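Local atomic coordinates of conserved lipoprotein, putative (Clostridium novyi, PDB entry 4L1N), a protein that is a putative lipoprotein of unknown function, assigned to a family (DUF4652) grouped with the beta-propellers. Residues K59-N71 against A79-E91. Numbering follows the deposited sequence.
Sequences KNSKPTFATKWKN and ACIEGKGENALEE
K70 and A79 form a hydrogen-bonded antiparallel pair in a beta hairpin, strand 70-71 against strand 77-82, at one border of the larger antiparallel sheet; the loop leading into strand 70-71 continues along the same partner. The C80 thiol sits over one face of the W69 indole, SG 3.8 Å from the centroid of the six-membered ring and only 3° off its normal. With chi1 at 73°, SG lies between the backbone N and carbonyl carbon of C80, and it also meets A66 CB. Y97 of strand 95-100 touches both W69 and C80, and K99 makes a cation-pi contact with the indole.

Farther along, T67 pairs with I81 through one backbone and one side-chain bond: T67 N donates to I81 O, and OG1 of T67, in place of a carbonyl, accepts I81 N (3.1 Å). E82 bends at chi2 and turns its carboxylate to the backbone of T64 and F65. OE1 of E82 receives F65 N at 2.8 Å through its syn lone pair, whereas T64 N meets OE2 of E82 from above the carboxylate plane.

The F65 ring lies flat over G85, whose CA is 3.6 Å from the ring centroid, and E90 CG touches the ring at CZ. The F65 carbonyl O is gripped from opposite faces of its carbonyl plane, by G83 N at 2.9 Å and G85 N at 3.1 Å.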
ATOM      1  N   LYS A  59      -1.482  22.366   7.726  1.00102.53           N
ATOM      2  CA  LYS A  59      -1.386  21.881   9.111  1.00104.90           C
ATOM      3  C   LYS A  59      -2.786  21.589   9.705  1.00111.48           C
ATOM      4  O   LYS A  59      -2.911  20.687  10.540  1.00110.70           O
ATOM      5  CB  LYS A  59      -0.600  22.873   9.990  1.00111.55           C
ATOM      6  CG  LYS A  59       0.649  22.257  10.642  1.00131.10           C
ATOM      7  CD  LYS A  59       1.531  23.319  11.334  1.00146.40           C
ATOM      8  CE  LYS A  59       2.602  22.740  12.241  1.00156.37           C
ATOM      9  NZ  LYS A  59       3.653  21.996  11.493  1.00160.57           N
ATOM     10  N   ASN A  60      -3.831  22.313   9.228  1.00110.42           N
ATOM     11  CA  ASN A  60      -5.224  22.145   9.654  1.00111.79           C
ATOM     12  C   ASN A  60      -5.830  20.830   9.121  1.00112.73           C
ATOM     13  O   ASN A  60      -6.668  20.229   9.802  1.00113.80           O
ATOM     14  CB  ASN A  60      -6.067  23.335   9.209  1.00115.89           C
ATOM     15  N   SER A  61      -5.386  20.374   7.921  1.00104.47           N
ATOM     16  CA  SER A  61      -5.852  19.150   7.260  1.00100.01           C
ATOM     17  C   SER A  61      -5.617  17.907   8.122  1.00100.74           C
ATOM     18  O   SER A  61      -4.634  17.852   8.863  1.00101.05           O
ATOM     19  CB  SER A  61      -5.162  18.973   5.912  1.00100.05           C
ATOM     20  OG  SER A  61      -3.862  18.422   6.054  1.00104.60           O
ATOM     21  N   LYS A  62      -6.524  16.914   7.993  1.00 93.83           N
ATOM     22  CA  LYS A  62      -6.561  15.632   8.705  1.00 91.02           C
ATOM     23  C   LYS A  62      -7.470  14.638   7.955  1.00 91.19           C
ATOM     24  O   LYS A  62      -8.501  15.069   7.442  1.00 92.01           O
ATOM     25  CB  LYS A  62      -7.081  15.832  10.145  1.00 95.77           C
ATOM     26  CG  LYS A  62      -5.974  16.013  11.170  1.00109.73           C
ATOM     27  CD  LYS A  62      -6.438  16.788  12.390  1.00121.91           C
ATOM     28  CE  LYS A  62      -5.268  17.310  13.191  1.00132.16           C
ATOM     29  NZ  LYS A  62      -5.671  18.414  14.106  1.00142.74           N
ATOM     30  N   PRO A  63      -7.144  13.318   7.878  1.00 83.55           N
ATOM     31  CA  PRO A  63      -8.044  12.374   7.176  1.00 81.34           C
ATOM     32  C   PRO A  63      -9.433  12.288   7.827  1.00 87.63           C
ATOM     33  O   PRO A  63      -9.551  12.532   9.033  1.00 90.07           O
ATOM     34  CB  PRO A  63      -7.299  11.046   7.278  1.00 80.01           C
ATOM     35  CG  PRO A  63      -6.376  11.201   8.433  1.00 84.98           C
ATOM     36  CD  PRO A  63      -5.953  12.624   8.408  1.00 82.87           C
ATOM     37  N   THR A  64     -10.491  11.986   7.026  1.00 82.96           N
ATOM     38  CA  THR A  64     -11.888  11.950   7.504  1.00 84.50           C
ATOM     39  C   THR A  64     -12.569  10.589   7.255  1.00 86.32           C
ATOM     40  O   THR A  64     -13.670  10.348   7.764  1.00 88.22           O
ATOM     41  CB  THR A  64     -12.722  13.093   6.854  1.00 90.85           C
ATOM     42  OG1 THR A  64     -12.906  12.851   5.459  1.00 92.09           O
ATOM     43  CG2 THR A  64     -12.107  14.471   7.051  1.00 86.18           C
ATOM     44  N   PHE A  65     -11.918   9.712   6.471  1.00 78.61           N
ATOM     45  CA  PHE A  65     -12.428   8.393   6.084  1.00 75.77           C
ATOM     46  C   PHE A  65     -11.239   7.481   5.744  1.00 76.91           C
ATOM     47  O   PHE A  65     -11.138   6.959   4.625  1.00 74.74           O
ATOM     48  CB  PHE A  65     -13.388   8.568   4.886  1.00 77.13           C
ATOM     49  CG  PHE A  65     -14.291   7.408   4.563  1.00 77.26           C
ATOM     50  CD1 PHE A  65     -15.117   6.854   5.537  1.00 80.59           C
ATOM     51  CD2 PHE A  65     -14.360   6.901   3.270  1.00 77.58           C
ATOM     52  CE1 PHE A  65     -15.960   5.785   5.233  1.00 81.10           C
ATOM     53  CE2 PHE A  65     -15.208   5.832   2.965  1.00 79.75           C
ATOM     54  CZ  PHE A  65     -16.008   5.287   3.949  1.00 78.74           C
ATOM     55  N   ALA A  66     -10.328   7.311   6.732  1.00 73.04           N
ATOM     56  CA  ALA A  66      -9.067   6.578   6.592  1.00 70.07           C
ATOM     57  C   ALA A  66      -8.894   5.350   7.504  1.00 74.31           C
ATOM     58  O   ALA A  66      -9.637   5.173   8.470  1.00 75.89           O
ATOM     59  CB  ALA A  66      -7.923   7.528   6.865  1.00 70.92           C
ATOM     60  N   THR A  67      -7.854   4.524   7.202  1.00 68.77           N
ATOM     61  CA  THR A  67      -7.440   3.385   8.025  1.00 68.02           C
ATOM     62  C   THR A  67      -6.705   3.960   9.256  1.00 75.30           C
ATOM     63  O   THR A  67      -6.365   5.144   9.256  1.00 76.26           O
ATOM     64  CB  THR A  67      -6.595   2.364   7.225  1.00 70.87           C
ATOM     65  OG1 THR A  67      -5.315   2.903   6.885  1.00 73.16           O
ATOM     66  CG2 THR A  67      -7.304   1.841   5.984  1.00 65.46           C
ATOM     67  N   LYS A  68      -6.483   3.156  10.308  1.00 73.71           N
ATOM     68  CA  LYS A  68      -5.804   3.635  11.520  1.00 75.96           C
ATOM     69  C   LYS A  68      -4.334   3.989  11.227  1.00 79.28           C
ATOM     70  O   LYS A  68      -3.719   3.388  10.342  1.00 77.42           O
ATOM     71  CB  LYS A  68      -5.906   2.603  12.663  1.00 79.54           C
ATOM     72  CG  LYS A  68      -7.280   2.566  13.343  1.00 99.56           C
ATOM     73  CD  LYS A  68      -7.342   1.528  14.467  1.00113.61           C
ATOM     74  CE  LYS A  68      -8.681   1.485  15.171  1.00127.69           C
ATOM     75  NZ  LYS A  68      -9.703   0.741  14.388  1.00134.18           N
ATOM     76  N   TRP A  69      -3.795   4.985  11.942  1.00 77.55           N
ATOM     77  CA  TRP A  69      -2.423   5.451  11.774  1.00 77.14           C
ATOM     78  C   TRP A  69      -1.408   4.419  12.262  1.00 80.34           C
ATOM     79  O   TRP A  69      -1.328   4.159  13.463  1.00 82.79           O
ATOM     80  CB  TRP A  69      -2.200   6.762  12.534  1.00 79.13           C
ATOM     81  CG  TRP A  69      -2.797   7.992  11.924  1.00 81.28           C
ATOM     82  CD1 TRP A  69      -3.862   8.702  12.397  1.00 86.43           C
ATOM     83  CD2 TRP A  69      -2.248   8.764  10.845  1.00 80.45           C
ATOM     84  NE1 TRP A  69      -4.038   9.846  11.651  1.00 86.26           N
ATOM     85  CE2 TRP A  69      -3.063   9.909  10.690  1.00 85.70           C
ATOM     86  CE3 TRP A  69      -1.159   8.585   9.972  1.00 79.84           C
ATOM     87  CZ2 TRP A  69      -2.849  10.847   9.676  1.00 84.52           C
ATOM     88  CZ3 TRP A  69      -0.929   9.536   8.989  1.00 80.91           C
ATOM     89  CH2 TRP A  69      -1.770  10.646   8.843  1.00 82.94           C
ATOM     90  N   LYS A  70      -0.641   3.826  11.337  1.00 73.24           N
ATOM     91  CA  LYS A  70       0.428   2.885  11.661  1.00 71.63           C
ATOM     92  C   LYS A  70       1.696   3.695  11.803  1.00 74.56           C
ATOM     93  O   LYS A  70       2.124   4.350  10.849  1.00 72.44           O
ATOM     94  CB  LYS A  70       0.582   1.804  10.574  1.00 71.96           C
ATOM     95  CG  LYS A  70      -0.150   0.491  10.824  1.00 86.08           C
ATOM     96  CD  LYS A  70      -0.144  -0.364   9.542  1.00 88.18           C
ATOM     97  CE  LYS A  70      -1.045  -1.568   9.611  1.00 89.25           C
ATOM     98  NZ  LYS A  70      -1.707  -1.825   8.307  1.00 92.47           N
ATOM     99  N   ASN A  71       2.270   3.696  12.997  1.00 73.21           N
ATOM    100  CA  ASN A  71       3.492   4.432  13.283  1.00 74.53           C
ATOM    101  C   ASN A  71       4.723   3.728  12.740  1.00 78.50           C
ATOM    102  O   ASN A  71       4.748   2.499  12.653  1.00 77.43           O
ATOM    103  CB  ASN A  71       3.638   4.584  14.782  1.00 77.08           C
ATOM    104  CG  ASN A  71       3.298   5.943  15.300  1.00 83.94           C
ATOM    105  OD1 ASN A  71       2.226   6.498  15.035  1.00 74.51           O
ATOM    106  ND2 ASN A  71       4.198   6.478  16.095  1.00 73.06           N
ATOM    107  N   ALA A  79       1.621   6.736   9.038  1.00 63.62           N
ATOM    108  CA  ALA A  79       0.949   6.629   7.749  1.00 61.05           C
ATOM    109  C   ALA A  79      -0.412   5.932   7.872  1.00 63.49           C
ATOM    110  O   ALA A  79      -0.641   5.203   8.837  1.00 63.82           O
ATOM    111  CB  ALA A  79       1.832   5.875   6.769  1.00 59.68           C
ATOM    112  N   CYS A  80      -1.310   6.167   6.880  1.00 57.80           N
ATOM    113  CA  CYS A  80      -2.650   5.583   6.739  1.00 56.18           C
ATOM    114  C   CYS A  80      -3.135   5.755   5.290  1.00 58.84           C
ATOM    115  O   CYS A  80      -2.479   6.459   4.515  1.00 58.23           O
ATOM    116  CB  CYS A  80      -3.633   6.201   7.734  1.00 58.61           C
ATOM    117  SG  CYS A  80      -4.145   7.900   7.336  1.00 64.34           S
ATOM    118  N   ILE A  81      -4.284   5.125   4.935  1.00 54.52           N
ATOM    119  CA  ILE A  81      -4.903   5.250   3.611  1.00 53.42           C
ATOM    120  C   ILE A  81      -6.218   5.995   3.794  1.00 61.70           C
ATOM    121  O   ILE A  81      -7.142   5.431   4.387  1.00 62.25           O
ATOM    122  CB  ILE A  81      -5.114   3.889   2.876  1.00 53.74           C
ATOM    123  CG1 ILE A  81      -3.806   3.119   2.673  1.00 51.01           C
ATOM    124  CG2 ILE A  81      -5.857   4.086   1.537  1.00 54.95           C
ATOM    125  CD1 ILE A  81      -3.985   1.679   2.684  1.00 53.01           C
ATOM    126  N   GLU A  82      -6.304   7.244   3.270  1.00 59.59           N
ATOM    127  CA  GLU A  82      -7.489   8.091   3.319  1.00 61.63           C
ATOM    128  C   GLU A  82      -8.368   7.869   2.084  1.00 67.25           C
ATOM    129  O   GLU A  82      -7.845   7.759   0.977  1.00 66.38           O
ATOM    130  CB  GLU A  82      -7.072   9.576   3.456  1.00 64.62           C
ATOM    131  CG  GLU A  82      -8.134  10.643   3.166  1.00 74.50           C
ATOM    132  CD  GLU A  82      -9.349  10.777   4.074  1.00 91.57           C
ATOM    133  OE1 GLU A  82      -9.527   9.923   4.971  1.00 83.70           O
ATOM    134  OE2 GLU A  82     -10.137  11.734   3.877  1.00 81.15           O
ATOM    135  N   GLY A  83      -9.685   7.795   2.296  1.00 65.65           N
ATOM    136  CA  GLY A  83     -10.676   7.694   1.229  1.00 65.65           C
ATOM    137  C   GLY A  83     -11.408   6.388   1.029  1.00 68.60           C
ATOM    138  O   GLY A  83     -12.295   6.313   0.171  1.00 68.34           O
ATOM    139  N   LYS A  84     -11.052   5.347   1.804  1.00 64.52           N
ATOM    140  CA  LYS A  84     -11.666   4.034   1.623  1.00 63.02           C
ATOM    141  C   LYS A  84     -12.225   3.405   2.930  1.00 71.04           C
ATOM    142  O   LYS A  84     -12.564   2.219   2.948  1.00 70.96           O
ATOM    143  CB  LYS A  84     -10.650   3.095   0.982  1.00 60.49           C
ATOM    144  CG  LYS A  84     -10.304   3.379  -0.466  1.00 54.15           C
ATOM    145  CD  LYS A  84      -9.255   2.367  -0.888  1.00 60.05           C
ATOM    146  CE  LYS A  84      -9.585   1.612  -2.151  1.00 64.00           C
ATOM    147  NZ  LYS A  84     -10.622   0.575  -1.984  1.00 67.53           N
ATOM    148  N   GLY A  85     -12.381   4.198   3.981  1.00 70.96           N
ATOM    149  CA  GLY A  85     -12.908   3.683   5.239  1.00 72.69           C
ATOM    150  C   GLY A  85     -11.855   3.052   6.122  1.00 78.02           C
ATOM    151  O   GLY A  85     -10.695   2.943   5.727  1.00 76.01           O
ATOM    152  N   GLU A  86     -12.263   2.629   7.326  1.00 78.63           N
ATOM    153  CA  GLU A  86     -11.443   2.046   8.402  1.00 79.14           C
ATOM    154  C   GLU A  86     -10.614   0.806   7.992  1.00 80.39           C
ATOM    155  O   GLU A  86      -9.551   0.563   8.591  1.00 79.57           O
ATOM    156  CB  GLU A  86     -12.354   1.661   9.581  1.00 83.38           C
ATOM    157  CG  GLU A  86     -11.693   1.746  10.947  1.00 99.15           C
ATOM    158  CD  GLU A  86     -12.521   1.152  12.069  1.00133.86           C
ATOM    159  OE1 GLU A  86     -12.724  -0.085  12.068  1.00136.00           O
ATOM    160  OE2 GLU A  86     -12.959   1.922  12.955  1.00133.47           O
ATOM    161  N   ASN A  87     -11.089   0.023   7.001  1.00 74.84           N
ATOM    162  CA  ASN A  87     -10.376  -1.189   6.594  1.00 72.15           C
ATOM    163  C   ASN A  87     -10.042  -1.190   5.088  1.00 73.24           C
ATOM    164  O   ASN A  87      -9.675  -2.229   4.533  1.00 70.31           O
ATOM    165  CB  ASN A  87     -11.200  -2.428   6.987  1.00 74.99           C
ATOM    166  CG  ASN A  87     -11.310  -2.617   8.486  1.00101.88           C
ATOM    167  OD1 ASN A  87     -10.365  -3.073   9.151  1.00 92.57           O
ATOM    168  ND2 ASN A  87     -12.450  -2.225   9.059  1.00 96.90           N
ATOM    169  N   ALA A  88     -10.115  -0.006   4.452  1.00 70.26           N
ATOM    170  CA  ALA A  88      -9.862   0.240   3.029  1.00 68.49           C
ATOM    171  C   ALA A  88     -10.715  -0.679   2.126  1.00 73.71           C
ATOM    172  O   ALA A  88     -10.243  -1.111   1.073  1.00 73.34           O
ATOM    173  CB  ALA A  88      -8.381   0.101   2.713  1.00 66.79           C
ATOM    174  N   LEU A  89     -11.980  -0.957   2.527  1.00 71.48           N
ATOM    175  CA  LEU A  89     -12.866  -1.856   1.772  1.00 70.96           C
ATOM    176  C   LEU A  89     -13.816  -1.098   0.847  1.00 76.44           C
ATOM    177  O   LEU A  89     -14.412  -1.706  -0.047  1.00 76.97           O
ATOM    178  CB  LEU A  89     -13.672  -2.766   2.713  1.00 71.87           C
ATOM    179  CG  LEU A  89     -12.883  -3.795   3.516  1.00 75.19           C
ATOM    180  CD1 LEU A  89     -13.700  -4.322   4.653  1.00 76.96           C
ATOM    181  CD2 LEU A  89     -12.416  -4.939   2.644  1.00 77.14           C
ATOM    182  N   GLU A  90     -13.945   0.223   1.049  1.00 72.88           N
ATOM    183  CA  GLU A  90     -14.804   1.078   0.242  1.00 73.48           C
ATOM    184  C   GLU A  90     -14.173   1.365  -1.100  1.00 74.25           C
ATOM    185  O   GLU A  90     -12.958   1.536  -1.183  1.00 71.17           O
ATOM    186  CB  GLU A  90     -15.104   2.389   0.972  1.00 77.05           C
ATOM    187  CG  GLU A  90     -15.892   2.200   2.254  1.00 88.34           C
ATOM    188  CD  GLU A  90     -17.248   1.555   2.060  1.00107.27           C
ATOM    189  OE1 GLU A  90     -18.069   2.123   1.304  1.00 99.61           O
ATOM    190  OE2 GLU A  90     -17.468   0.456   2.624  1.00 95.66           O
ATOM    191  N   GLU A  91     -15.009   1.434  -2.154  1.00 71.47           N
ATOM    192  CA  GLU A  91     -14.592   1.709  -3.528  1.00 69.83           C
ATOM    193  C   GLU A  91     -13.986   3.094  -3.656  1.00 72.35           C
ATOM    194  O   GLU A  91     -14.311   3.992  -2.876  1.00 73.15           O
ATOM    195  CB  GLU A  91     -15.781   1.583  -4.488  1.00 73.18           C
ATOM    196  CG  GLU A  91     -16.004   0.172  -5.005  1.00 79.12           C
ATOM    197  CD  GLU A  91     -16.892   0.022  -6.229  1.00 98.00           C
ATOM    198  OE1 GLU A  91     -17.345   1.046  -6.791  1.00 92.21           O
ATOM    199  OE2 GLU A  91     -17.112  -1.138  -6.641  1.00 95.19           O
TER